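Local coordinates for protein polyketide biosynthesis 3-hydroxy-3-methylglutaryl-ACP synthase PksG (Bacillus subtilis, PDB 4YXQ) that catalyses the aldol condensation of an acetyl group carried by an acyl-carrier protein with a beta-ketothioester polyketide intermediate during synthesis of the antibiotic bacillaene, at residues Lys25-Asp30 and Glu366-Phe371; Val44-Glu49 and Glu389-Ile394; Cys291-Asn296 and Lys354-Arg359. All coordinates share one frame; numbering follows the deposited sequence.

Contact 1 (Lys25-Asp30 and Glu366-Phe371)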
loop_
_atom_site.group_PDB
_atom_site.type_symbol
_atom_site.label_atom_id
_atom_site.label_comp_id
_atom_site.label_asym_id
_atom_site.label_seq_id
_atom_site.Cartn_x
_atom_site.Cartn_y
_atom_site.Cartn_z
ATOM N N LYS A 25 -35.996 -6.238 4.769
ATOM C CA LYS A 25 -37.442 -5.993 4.776
ATOM C C LYS A 25 -37.732 -4.523 4.598
ATOM O O LYS A 25 -38.471 -4.148 3.704
ATOM C CB LYS A 25 -38.075 -6.477 6.083
ATOM C CG LYS A 25 -38.034 -7.993 6.248
ATOM C CD LYS A 25 -39.344 -8.600 5.807
ATOM C CE LYS A 25 -39.346 -10.132 5.963
ATOM N NZ LYS A 25 -40.737 -10.663 6.052
ATOM N N TYR A 26 -37.143 -3.700 5.465
ATOM C CA TYR A 26 -37.370 -2.255 5.445
ATOM C C TYR A 26 -37.005 -1.594 4.105
ATOM O O TYR A 26 -37.564 -0.572 3.739
ATOM C CB TYR A 26 -36.612 -1.618 6.596
ATOM C CG TYR A 26 -36.627 -0.101 6.597
ATOM C CD1 TYR A 26 -35.593 0.617 6.016
ATOM C CD2 TYR A 26 -37.662 0.604 7.200
ATOM C CE1 TYR A 26 -35.592 1.995 6.023
ATOM C CE2 TYR A 26 -37.674 1.988 7.222
ATOM C CZ TYR A 26 -36.634 2.677 6.628
ATOM O OH TYR A 26 -36.638 4.044 6.630
ATOM N N ARG A 27 -36.094 -2.216 3.371
ATOM C CA ARG A 27 -35.760 -1.799 2.004
ATOM C C ARG A 27 -36.611 -2.486 0.924
ATOM O O ARG A 27 -36.455 -2.193 -0.265
ATOM C CB ARG A 27 -34.268 -2.071 1.746
ATOM C CG ARG A 27 -33.313 -1.202 2.575
ATOM C CD ARG A 27 -32.777 -0.006 1.805
ATOM N NE ARG A 27 -33.375 1.242 2.259
ATOM C CZ ARG A 27 -32.732 2.237 2.879
ATOM N NH1 ARG A 27 -31.434 2.184 3.136
ATOM N NH2 ARG A 27 -33.406 3.321 3.231
ATOM N N HIS A 28 -37.499 -3.393 1.341
ATOM C CA HIS A 28 -38.420 -4.076 0.436
ATOM C C HIS A 28 -37.632 -4.893 -0.582
ATOM O O HIS A 28 -37.771 -4.701 -1.788
ATOM C CB HIS A 28 -39.351 -3.086 -0.309
ATOM C CG HIS A 28 -40.051 -2.099 0.577
ATOM N ND1 HIS A 28 -41.086 -2.454 1.417
ATOM C CD2 HIS A 28 -39.889 -0.762 0.724
ATOM C CE1 HIS A 28 -41.520 -1.383 2.060
ATOM N NE2 HIS A 28 -40.810 -0.343 1.657
ATOM N N LEU A 29 -36.811 -5.814 -0.094
ATOM C CA LEU A 29 -36.023 -6.664 -0.979
ATOM C C LEU A 29 -36.548 -8.087 -0.968
ATOM O O LEU A 29 -37.307 -8.459 -0.096
ATOM C CB LEU A 29 -34.569 -6.635 -0.549
ATOM C CG LEU A 29 -33.706 -5.530 -1.159
ATOM C CD1 LEU A 29 -34.415 -4.185 -1.243
ATOM C CD2 LEU A 29 -32.406 -5.397 -0.361
ATOM N N ASP A 30 -36.111 -8.886 -1.935
ATOM C CA ASP A 30 -36.471 -10.293 -1.995
ATOM C C ASP A 30 -35.750 -11.048 -0.848
ATOM O O ASP A 30 -34.565 -11.352 -0.935
ATOM C CB ASP A 30 -36.096 -10.861 -3.382
ATOM C CG ASP A 30 -36.723 -12.229 -3.677
ATOM O OD1 ASP A 30 -37.505 -12.749 -2.840
ATOM O OD2 ASP A 30 -36.419 -12.788 -4.768
ATOM N N GLU A 366 -33.327 5.072 13.394
ATOM C CA GLU A 366 -31.991 5.514 13.729
ATOM C C GLU A 366 -31.059 5.288 12.548
ATOM O O GLU A 366 -30.236 6.140 12.239
ATOM C CB GLU A 366 -31.453 4.753 14.945
ATOM C CG GLU A 366 -32.128 5.111 16.258
ATOM C CD GLU A 366 -31.657 4.244 17.409
ATOM O OE1 GLU A 366 -31.533 3.012 17.220
ATOM O OE2 GLU A 366 -31.396 4.798 18.501
ATOM N N TYR A 367 -31.206 4.147 11.871
ATOM C CA TYR A 367 -30.384 3.846 10.690
ATOM C C TYR A 367 -30.588 4.875 9.584
ATOM O O TYR A 367 -29.637 5.262 8.920
ATOM C CB TYR A 367 -30.661 2.445 10.141
ATOM C CG TYR A 367 -29.842 2.136 8.910
ATOM C CD1 TYR A 367 -28.472 2.069 8.976
ATOM C CD2 TYR A 367 -30.443 1.957 7.682
ATOM C CE1 TYR A 367 -27.711 1.786 7.865
ATOM C CE2 TYR A 367 -29.686 1.677 6.559
ATOM C CZ TYR A 367 -28.322 1.582 6.655
ATOM O OH TYR A 367 -27.547 1.283 5.543
ATOM N N GLU A 368 -31.816 5.334 9.403
ATOM C CA GLU A 368 -32.077 6.388 8.422
ATOM C C GLU A 368 -31.387 7.718 8.777
ATOM O O GLU A 368 -30.904 8.405 7.886
ATOM C CB GLU A 368 -33.582 6.618 8.238
ATOM C CG GLU A 368 -33.941 7.146 6.861
ATOM C CD GLU A 368 -33.733 6.108 5.781
ATOM O OE1 GLU A 368 -34.377 5.037 5.845
ATOM O OE2 GLU A 368 -32.907 6.336 4.873
ATOM N N LEU A 369 -31.359 8.078 10.056
ATOM C CA LEU A 369 -30.677 9.300 10.491
ATOM C C LEU A 369 -29.183 9.230 10.193
ATOM O O LEU A 369 -28.552 10.239 9.889
ATOM C CB LEU A 369 -30.864 9.530 11.996
ATOM C CG LEU A 369 -32.114 10.290 12.453
ATOM C CD1 LEU A 369 -32.333 10.109 13.954
ATOM C CD2 LEU A 369 -32.031 11.776 12.083
ATOM N N LEU A 370 -28.638 8.025 10.330
ATOM C CA LEU A 370 -27.234 7.735 10.116
ATOM C C LEU A 370 -26.920 7.831 8.628
ATOM O O LEU A 370 -25.968 8.474 8.219
ATOM C CB LEU A 370 -26.934 6.326 10.639
ATOM C CG LEU A 370 -25.513 5.762 10.683
ATOM C CD1 LEU A 370 -25.548 4.515 11.544
ATOM C CD2 LEU A 370 -24.933 5.446 9.312
ATOM N N PHE A 371 -27.728 7.156 7.832
ATOM C CA PHE A 371 -27.575 7.140 6.390
ATOM C C PHE A 371 -27.602 8.555 5.799
ATOM O O PHE A 371 -26.743 8.912 4.992
ATOM C CB PHE A 371 -28.680 6.254 5.793
ATOM C CG PHE A 371 -28.584 6.068 4.309
ATOM C CD1 PHE A 371 -27.995 4.923 3.781
ATOM C CD2 PHE A 371 -29.081 7.044 3.434
ATOM C CE1 PHE A 371 -27.906 4.751 2.412
ATOM C CE2 PHE A 371 -28.986 6.883 2.062
ATOM C CZ PHE A 371 -28.401 5.725 1.550
#

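Contact 2 (Val44-Glu49 and Glu389-Ile394)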
loop_
_atom_site.group_PDB
_atom_site.type_symbol
_atom_site.label_atom_id
_atom_site.label_comp_id
_atom_site.label_asym_id
_atom_site.label_seq_id
_atom_site.Cartn_x
_atom_site.Cartn_y
_atom_site.Cartn_z
ATOM N N VAL A 44 -22.046 -0.986 11.404
ATOM C CA VAL A 44 -22.255 0.229 10.621
ATOM C C VAL A 44 -21.418 1.357 11.218
ATOM O O VAL A 44 -21.631 1.768 12.367
ATOM C CB VAL A 44 -23.718 0.674 10.700
ATOM C CG1 VAL A 44 -23.991 1.827 9.743
ATOM C CG2 VAL A 44 -24.631 -0.490 10.390
ATOM N N ALA A 45 -20.544 1.930 10.419
ATOM C CA ALA A 45 -19.806 3.077 10.867
ATOM C C ALA A 45 -20.747 4.276 11.016
ATOM O O ALA A 45 -21.468 4.621 10.089
ATOM C CB ALA A 45 -18.687 3.401 9.894
ATOM N N LEU A 46 -20.702 4.916 12.181
ATOM C CA LEU A 46 -21.366 6.179 12.383
ATOM C C LEU A 46 -20.588 7.300 11.652
ATOM O O LEU A 46 -19.433 7.132 11.306
ATOM C CB LEU A 46 -21.444 6.518 13.874
ATOM C CG LEU A 46 -22.445 5.876 14.840
ATOM C CD1 LEU A 46 -23.845 5.800 14.267
ATOM C CD2 LEU A 46 -21.988 4.510 15.261
ATOM N N PRO A 47 -21.220 8.460 11.436
ATOM C CA PRO A 47 -20.524 9.519 10.729
ATOM C C PRO A 47 -19.351 10.080 11.516
ATOM O O PRO A 47 -18.414 10.627 10.933
ATOM C CB PRO A 47 -21.594 10.598 10.569
ATOM C CG PRO A 47 -22.870 9.846 10.651
ATOM C CD PRO A 47 -22.633 8.788 11.679
ATOM N N TYR A 48 -19.397 9.962 12.840
ATOM C CA TYR A 48 -18.256 10.327 13.671
ATOM C C TYR A 48 -17.245 9.162 13.827
ATOM O O TYR A 48 -16.480 9.133 14.785
ATOM C CB TYR A 48 -18.701 10.873 15.036
ATOM C CG TYR A 48 -19.818 10.116 15.741
ATOM C CD1 TYR A 48 -21.140 10.542 15.659
ATOM C CD2 TYR A 48 -19.536 8.981 16.508
ATOM C CE1 TYR A 48 -22.149 9.856 16.303
ATOM C CE2 TYR A 48 -20.550 8.292 17.148
ATOM C CZ TYR A 48 -21.846 8.740 17.049
ATOM O OH TYR A 48 -22.840 8.058 17.712
ATOM N N GLU A 49 -17.225 8.247 12.859
ATOM C CA GLU A 49 -16.284 7.155 12.853
ATOM C C GLU A 49 -15.678 7.066 11.452
ATOM O O GLU A 49 -16.319 7.382 10.490
ATOM C CB GLU A 49 -16.997 5.835 13.186
ATOM C CG GLU A 49 -17.504 5.681 14.606
ATOM C CD GLU A 49 -17.981 4.249 14.896
ATOM O OE1 GLU A 49 -17.396 3.560 15.775
ATOM O OE2 GLU A 49 -18.939 3.801 14.227
ATOM N N GLU A 389 -24.179 13.397 19.496
ATOM C CA GLU A 389 -25.543 13.143 19.962
ATOM C C GLU A 389 -26.546 13.094 18.821
ATOM O O GLU A 389 -27.749 13.144 19.051
ATOM C CB GLU A 389 -25.954 14.227 20.980
ATOM C CG GLU A 389 -25.009 14.355 22.174
ATOM C CD GLU A 389 -24.692 13.012 22.823
ATOM O OE1 GLU A 389 -23.563 12.876 23.368
ATOM O OE2 GLU A 389 -25.558 12.092 22.757
ATOM N N MET A 390 -26.062 12.985 17.595
ATOM C CA MET A 390 -26.956 12.983 16.440
ATOM C C MET A 390 -27.918 11.792 16.462
ATOM O O MET A 390 -29.021 11.881 15.947
ATOM C CB MET A 390 -26.157 12.985 15.138
ATOM C CG MET A 390 -25.416 11.692 14.832
ATOM S SD MET A 390 -24.411 11.853 13.325
ATOM C CE MET A 390 -25.703 11.941 12.084
ATOM N N ILE A 391 -27.470 10.682 17.044
ATOM C CA ILE A 391 -28.340 9.566 17.427
ATOM C C ILE A 391 -28.237 9.467 18.940
ATOM O O ILE A 391 -27.354 8.794 19.469
ATOM C CB ILE A 391 -27.937 8.237 16.751
ATOM C CG1 ILE A 391 -28.030 8.387 15.234
ATOM C CG2 ILE A 391 -28.837 7.090 17.218
ATOM C CD1 ILE A 391 -27.322 7.299 14.469
ATOM N N PRO A 392 -29.132 10.174 19.639
ATOM C CA PRO A 392 -29.003 10.503 21.062
ATOM C C PRO A 392 -28.463 9.417 21.990
ATOM O O PRO A 392 -27.628 9.713 22.841
ATOM C CB PRO A 392 -30.435 10.865 21.453
ATOM C CG PRO A 392 -30.983 11.503 20.217
ATOM C CD PRO A 392 -30.348 10.782 19.057
ATOM N N GLY A 393 -28.927 8.183 21.849
ATOM C CA GLY A 393 -28.595 7.158 22.846
ATOM C C GLY A 393 -27.178 6.571 22.880
ATOM O O GLY A 393 -26.780 5.978 23.883
ATOM N N ILE A 394 -26.407 6.747 21.812
ATOM C CA ILE A 394 -25.302 5.838 21.546
ATOM C C ILE A 394 -24.084 6.037 22.442
ATOM O O ILE A 394 -23.535 5.061 22.945
ATOM C CB ILE A 394 -24.877 5.873 20.059
ATOM C CG1 ILE A 394 -25.992 5.302 19.191
ATOM C CG2 ILE A 394 -23.631 5.041 19.847
ATOM C CD1 ILE A 394 -25.791 5.504 17.708
HETATM O O HOH W 1 -25.093 9.363 18.286
#

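Contact 3 (Cys291-Asn296 and Lys354-Arg359)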
loop_
_atom_site.group_PDB
_atom_site.type_symbol
_atom_site.label_atom_id
_atom_site.label_comp_id
_atom_site.label_asym_id
_atom_site.label_seq_id
_atom_site.Cartn_x
_atom_site.Cartn_y
_atom_site.Cartn_z
ATOM N N CYS A 291 -17.894 -13.304 11.706
ATOM C CA CYS A 291 -18.393 -12.664 10.517
ATOM C C CYS A 291 -19.891 -12.379 10.550
ATOM O O CYS A 291 -20.357 -11.425 9.934
ATOM C CB CYS A 291 -18.120 -13.500 9.263
ATOM S SG CYS A 291 -18.809 -12.722 7.742
ATOM N N GLN A 292 -20.652 -13.265 11.185
ATOM C CA GLN A 292 -22.106 -13.096 11.259
ATOM C C GLN A 292 -22.505 -11.902 12.107
ATOM O O GLN A 292 -23.618 -11.401 11.994
ATOM C CB GLN A 292 -22.751 -14.327 11.872
ATOM C CG GLN A 292 -22.417 -15.628 11.168
ATOM C CD GLN A 292 -23.189 -16.790 11.721
ATOM O OE1 GLN A 292 -24.381 -16.668 12.001
ATOM N NE2 GLN A 292 -22.510 -17.933 11.901
ATOM N N ARG A 293 -21.595 -11.486 12.983
ATOM C CA ARG A 293 -21.834 -10.415 13.944
ATOM C C ARG A 293 -21.467 -9.072 13.360
ATOM O O ARG A 293 -21.834 -8.047 13.894
ATOM C CB ARG A 293 -20.982 -10.618 15.198
ATOM C CG ARG A 293 -21.078 -12.005 15.859
ATOM C CD ARG A 293 -22.396 -12.204 16.549
ATOM N NE ARG A 293 -22.596 -11.154 17.536
ATOM C CZ ARG A 293 -22.132 -11.159 18.775
ATOM N NH1 ARG A 293 -21.389 -12.158 19.234
ATOM N NH2 ARG A 293 -22.434 -10.142 19.565
ATOM N N VAL A 294 -20.775 -9.078 12.231
ATOM C CA VAL A 294 -20.155 -7.856 11.758
ATOM C C VAL A 294 -20.416 -7.561 10.274
ATOM O O VAL A 294 -20.531 -6.397 9.889
ATOM C CB VAL A 294 -18.668 -7.911 12.132
ATOM C CG1 VAL A 294 -17.789 -7.987 10.924
ATOM C CG2 VAL A 294 -18.289 -6.715 12.967
ATOM N N GLY A 295 -20.539 -8.596 9.454
ATOM C CA GLY A 295 -20.732 -8.438 8.020
ATOM C C GLY A 295 -19.401 -8.553 7.303
ATOM O O GLY A 295 -18.364 -8.855 7.908
ATOM N N ASN A 296 -19.425 -8.298 5.998
ATOM C CA ASN A 296 -18.221 -8.254 5.179
ATOM C C ASN A 296 -17.326 -7.069 5.547
ATOM O O ASN A 296 -17.723 -5.931 5.303
ATOM C CB ASN A 296 -18.654 -8.102 3.731
ATOM C CG ASN A 296 -17.500 -8.048 2.772
ATOM O OD1 ASN A 296 -16.328 -8.259 3.141
ATOM N ND2 ASN A 296 -17.810 -7.751 1.529
ATOM N N LYS A 354 -17.349 -10.595 23.888
ATOM C CA LYS A 354 -17.973 -9.728 24.853
ATOM C C LYS A 354 -18.131 -8.336 24.252
ATOM O O LYS A 354 -19.174 -7.686 24.386
ATOM C CB LYS A 354 -17.110 -9.683 26.116
ATOM C CG LYS A 354 -17.909 -9.487 27.391
ATOM C CD LYS A 354 -17.034 -9.141 28.602
ATOM C CE LYS A 354 -17.545 -9.858 29.855
ATOM N NZ LYS A 354 -16.992 -9.310 31.126
ATOM N N HIS A 355 -17.081 -7.854 23.593
ATOM C CA HIS A 355 -17.141 -6.551 22.951
ATOM C C HIS A 355 -18.216 -6.511 21.863
ATOM O O HIS A 355 -18.892 -5.497 21.688
ATOM C CB HIS A 355 -15.754 -6.108 22.431
ATOM C CG HIS A 355 -15.822 -5.332 21.161
ATOM N ND1 HIS A 355 -15.575 -5.922 19.943
ATOM C CD2 HIS A 355 -16.185 -4.057 20.901
ATOM C CE1 HIS A 355 -15.762 -5.043 18.985
ATOM N NE2 HIS A 355 -16.144 -3.904 19.537
ATOM N N LEU A 356 -18.379 -7.600 21.116
ATOM C CA LEU A 356 -19.438 -7.632 20.093
ATOM C C LEU A 356 -20.818 -7.592 20.727
ATOM O O LEU A 356 -21.719 -6.915 20.213
ATOM C CB LEU A 356 -19.282 -8.831 19.165
ATOM C CG LEU A 356 -18.033 -8.721 18.277
ATOM C CD1 LEU A 356 -17.748 -10.038 17.563
ATOM C CD2 LEU A 356 -18.136 -7.590 17.253
ATOM N N ASP A 357 -20.966 -8.257 21.876
ATOM C CA ASP A 357 -22.230 -8.259 22.619
ATOM C C ASP A 357 -22.586 -6.864 23.108
ATOM O O ASP A 357 -23.745 -6.512 23.154
ATOM C CB ASP A 357 -22.192 -9.225 23.809
ATOM C CG ASP A 357 -22.156 -10.707 23.394
ATOM O OD1 ASP A 357 -22.409 -11.061 22.217
ATOM O OD2 ASP A 357 -21.837 -11.552 24.249
ATOM N N ARG A 358 -21.599 -6.052 23.431
ATOM C CA ARG A 358 -21.866 -4.722 24.009
ATOM C C ARG A 358 -22.198 -3.603 23.010
ATOM O O ARG A 358 -22.485 -2.486 23.420
ATOM C CB ARG A 358 -20.672 -4.271 24.846
ATOM C CG ARG A 358 -20.608 -4.859 26.237
ATOM C CD ARG A 358 -19.152 -4.978 26.704
ATOM N NE ARG A 358 -19.021 -5.094 28.153
ATOM C CZ ARG A 358 -19.437 -6.131 28.888
ATOM N NH1 ARG A 358 -20.025 -7.191 28.324
ATOM N NH2 ARG A 358 -19.271 -6.108 30.213
ATOM N N ARG A 359 -22.246 -3.878 21.718
ATOM C CA ARG A 359 -22.536 -2.797 20.747
ATOM C C ARG A 359 -23.995 -2.366 20.758
ATOM O O ARG A 359 -24.864 -3.080 21.212
ATOM C CB ARG A 359 -22.122 -3.213 19.325
ATOM C CG ARG A 359 -20.683 -3.665 19.207
ATOM C CD ARG A 359 -20.442 -4.371 17.890
ATOM N NE ARG A 359 -21.261 -5.574 17.741
ATOM C CZ ARG A 359 -21.564 -6.174 16.595
ATOM N NH1 ARG A 359 -21.166 -5.679 15.443
ATOM N NH2 ARG A 359 -22.328 -7.254 16.607
HETATM O O HOH W 2 -23.997 -8.190 18.511
#

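Contact 1 (Lys25-Asp30 and Glu366-Phe371)
Y26 and R27 both reach for the carboxylate of E368, joining the Schellman-capped end of helix 20-26 to helix 364-373 near the surface of this thiolase-like fold. The Y26 hydroxyl donates to E368 OE1, with 2.6 Å between OH and OE1, and meets that oxygen on its anti side, 18° out of the carboxylate plane. A tyrosine suits the place because the backbones are far apart, 10.6 Å between the CA atoms of Y26 and E368, and a long rigid ring carries the donor across. E368 turns to meet it by a bend at chi2 (69°).

The same OE1 forms a salt bridge with R27 NH2 at 3.3 Å, while the hydrogen bond from NH2 to E368 OE2 is weak. The stronger polar partner of R27 is E165, which takes NH1 in a salt bridge and also accepts from the Y367 hydroxyl. The two carboxylates, E165 at NH1 and E368 at NH2, probably offset the charge of R27 and fix its guanidinium between them. R27 does not start out aimed at helix 364-373; bends at chi2 and chi3 carry its end to E368. H28, with positive phi, ends the helix, and its N bonds to K25 O at 2.7 Å. R27 NH1, the nitrogen held by E165, lies at the edge of the Y367 ring, near its plane, 3.9 Å from CE2.

Contact 2 (Val44-Glu49 and Glu389-Ile394)
L46, P47 and Y48 meet M390, I391 and I394 where the loop between strand 41-44 and helix 51-64 packs on that between strands 384-385 and 403-410, joining the N-terminal and C-terminal family regions of the HMG-CoA synthase; each holds a type I turn, L46 to E49 and I391 to I394. The branched ends of the aliphatic residues suit this buried seam: L46 CD1 touches I391 CD1 at 3.8 Å and also reaches I394 CD1. P47 offers its ring carbons to the methionine, with CG 3.7 Å from M390 SD and nearly as close to CE. The M390 chain comes to the edge of the Y48 ring, CG near CE1, and its sulfur makes an oblique Met-aromatic contact, 5.3 Å from the ring centroid and 73° off the normal. A bend at chi3 (-70°) turns the flexible methyl end of M390 onto the proline.

Y48 also brings the polar link. Its OH lies 3.8 Å from I394 CG2 and donates to a water, 2.7 Å from OH to the water oxygen; that water accepts from I391 N as well and donates to I391 O. Further out, E49 OE2 accepts from L46 N at 2.9 Å, almost straight at 170°, bracing the turn. F388 sets its ring edge-to-face with Y48, F405 meets the same ring, and L370 of helix 364-373 packs on L46 and I391.

No direct hydrogen bond crosses between the loops, so the join rests on apolar and sulfur contacts, with one water, held by the Y48 hydroxyl, satisfying both I391 N and I391 O.

Contact 3 (Cys291-Asn296 and Lys354-Arg359)
A weakly bonded helical turn, 291-294, and the end of helix 352-357 are tied here by a pair of arginines working in opposite directions, R359 onto a backbone carbonyl and R293 onto a carboxylate. R359 grips R293 O end-on, with NH1 and NH2 each 2.9 Å from that oxygen, both from the same face of the carbonyl plane. Its NE donates to L356 O at 2.8 Å, on a lone pair in the carbonyl plane, which fixes the guanidinium's rotation; L356 CD2 covers the centre of one face.

R293 answers with a salt bridge, NH2 lying 2.8 Å from D357 OD1 on its anti side. Its chain curls over L356, whose CB sits over one face of the guanidinium, 3.4 Å from NH2. A water accepts from R293 NH2 and R359 NH2 and donates to L356 O. E41 forms salt bridges with both arginines and probably offsets their like charges. G295, with positive phi, lets the chain leave the helical turn; at its backbone angles a CB would jam against V294 O, hence glycine.

Alongside, A43 of strand 41-44 packs on V294 and R359, and the backbones of E41 and A43 hydrogen-bond with those of Q292 and V294.

Contacts 1 and 2 alternate along the chain, each bringing an early segment against a late one, while contact 3 joins two segments that both fall between the early and late segments. Contact 1 lies about 16 Å from contact 2 and about 19 Å from contact 3, centre to centre; contacts 2 and 3 are about 17 Å apart. Helix 364-373 connects the first two directly: L370 CD1 lies 3.5 Å from L46 CD1. Contact 3 touches neither, yet strand 41-44 runs beside it and leads into the 44-49 loop. Contacts 1 and 2 fasten the C-terminal part to the N-terminal part, away from the active-site residues; V294 of contact 3 is about 11 Å, between side chains, from H250, the probable proton donor/acceptor.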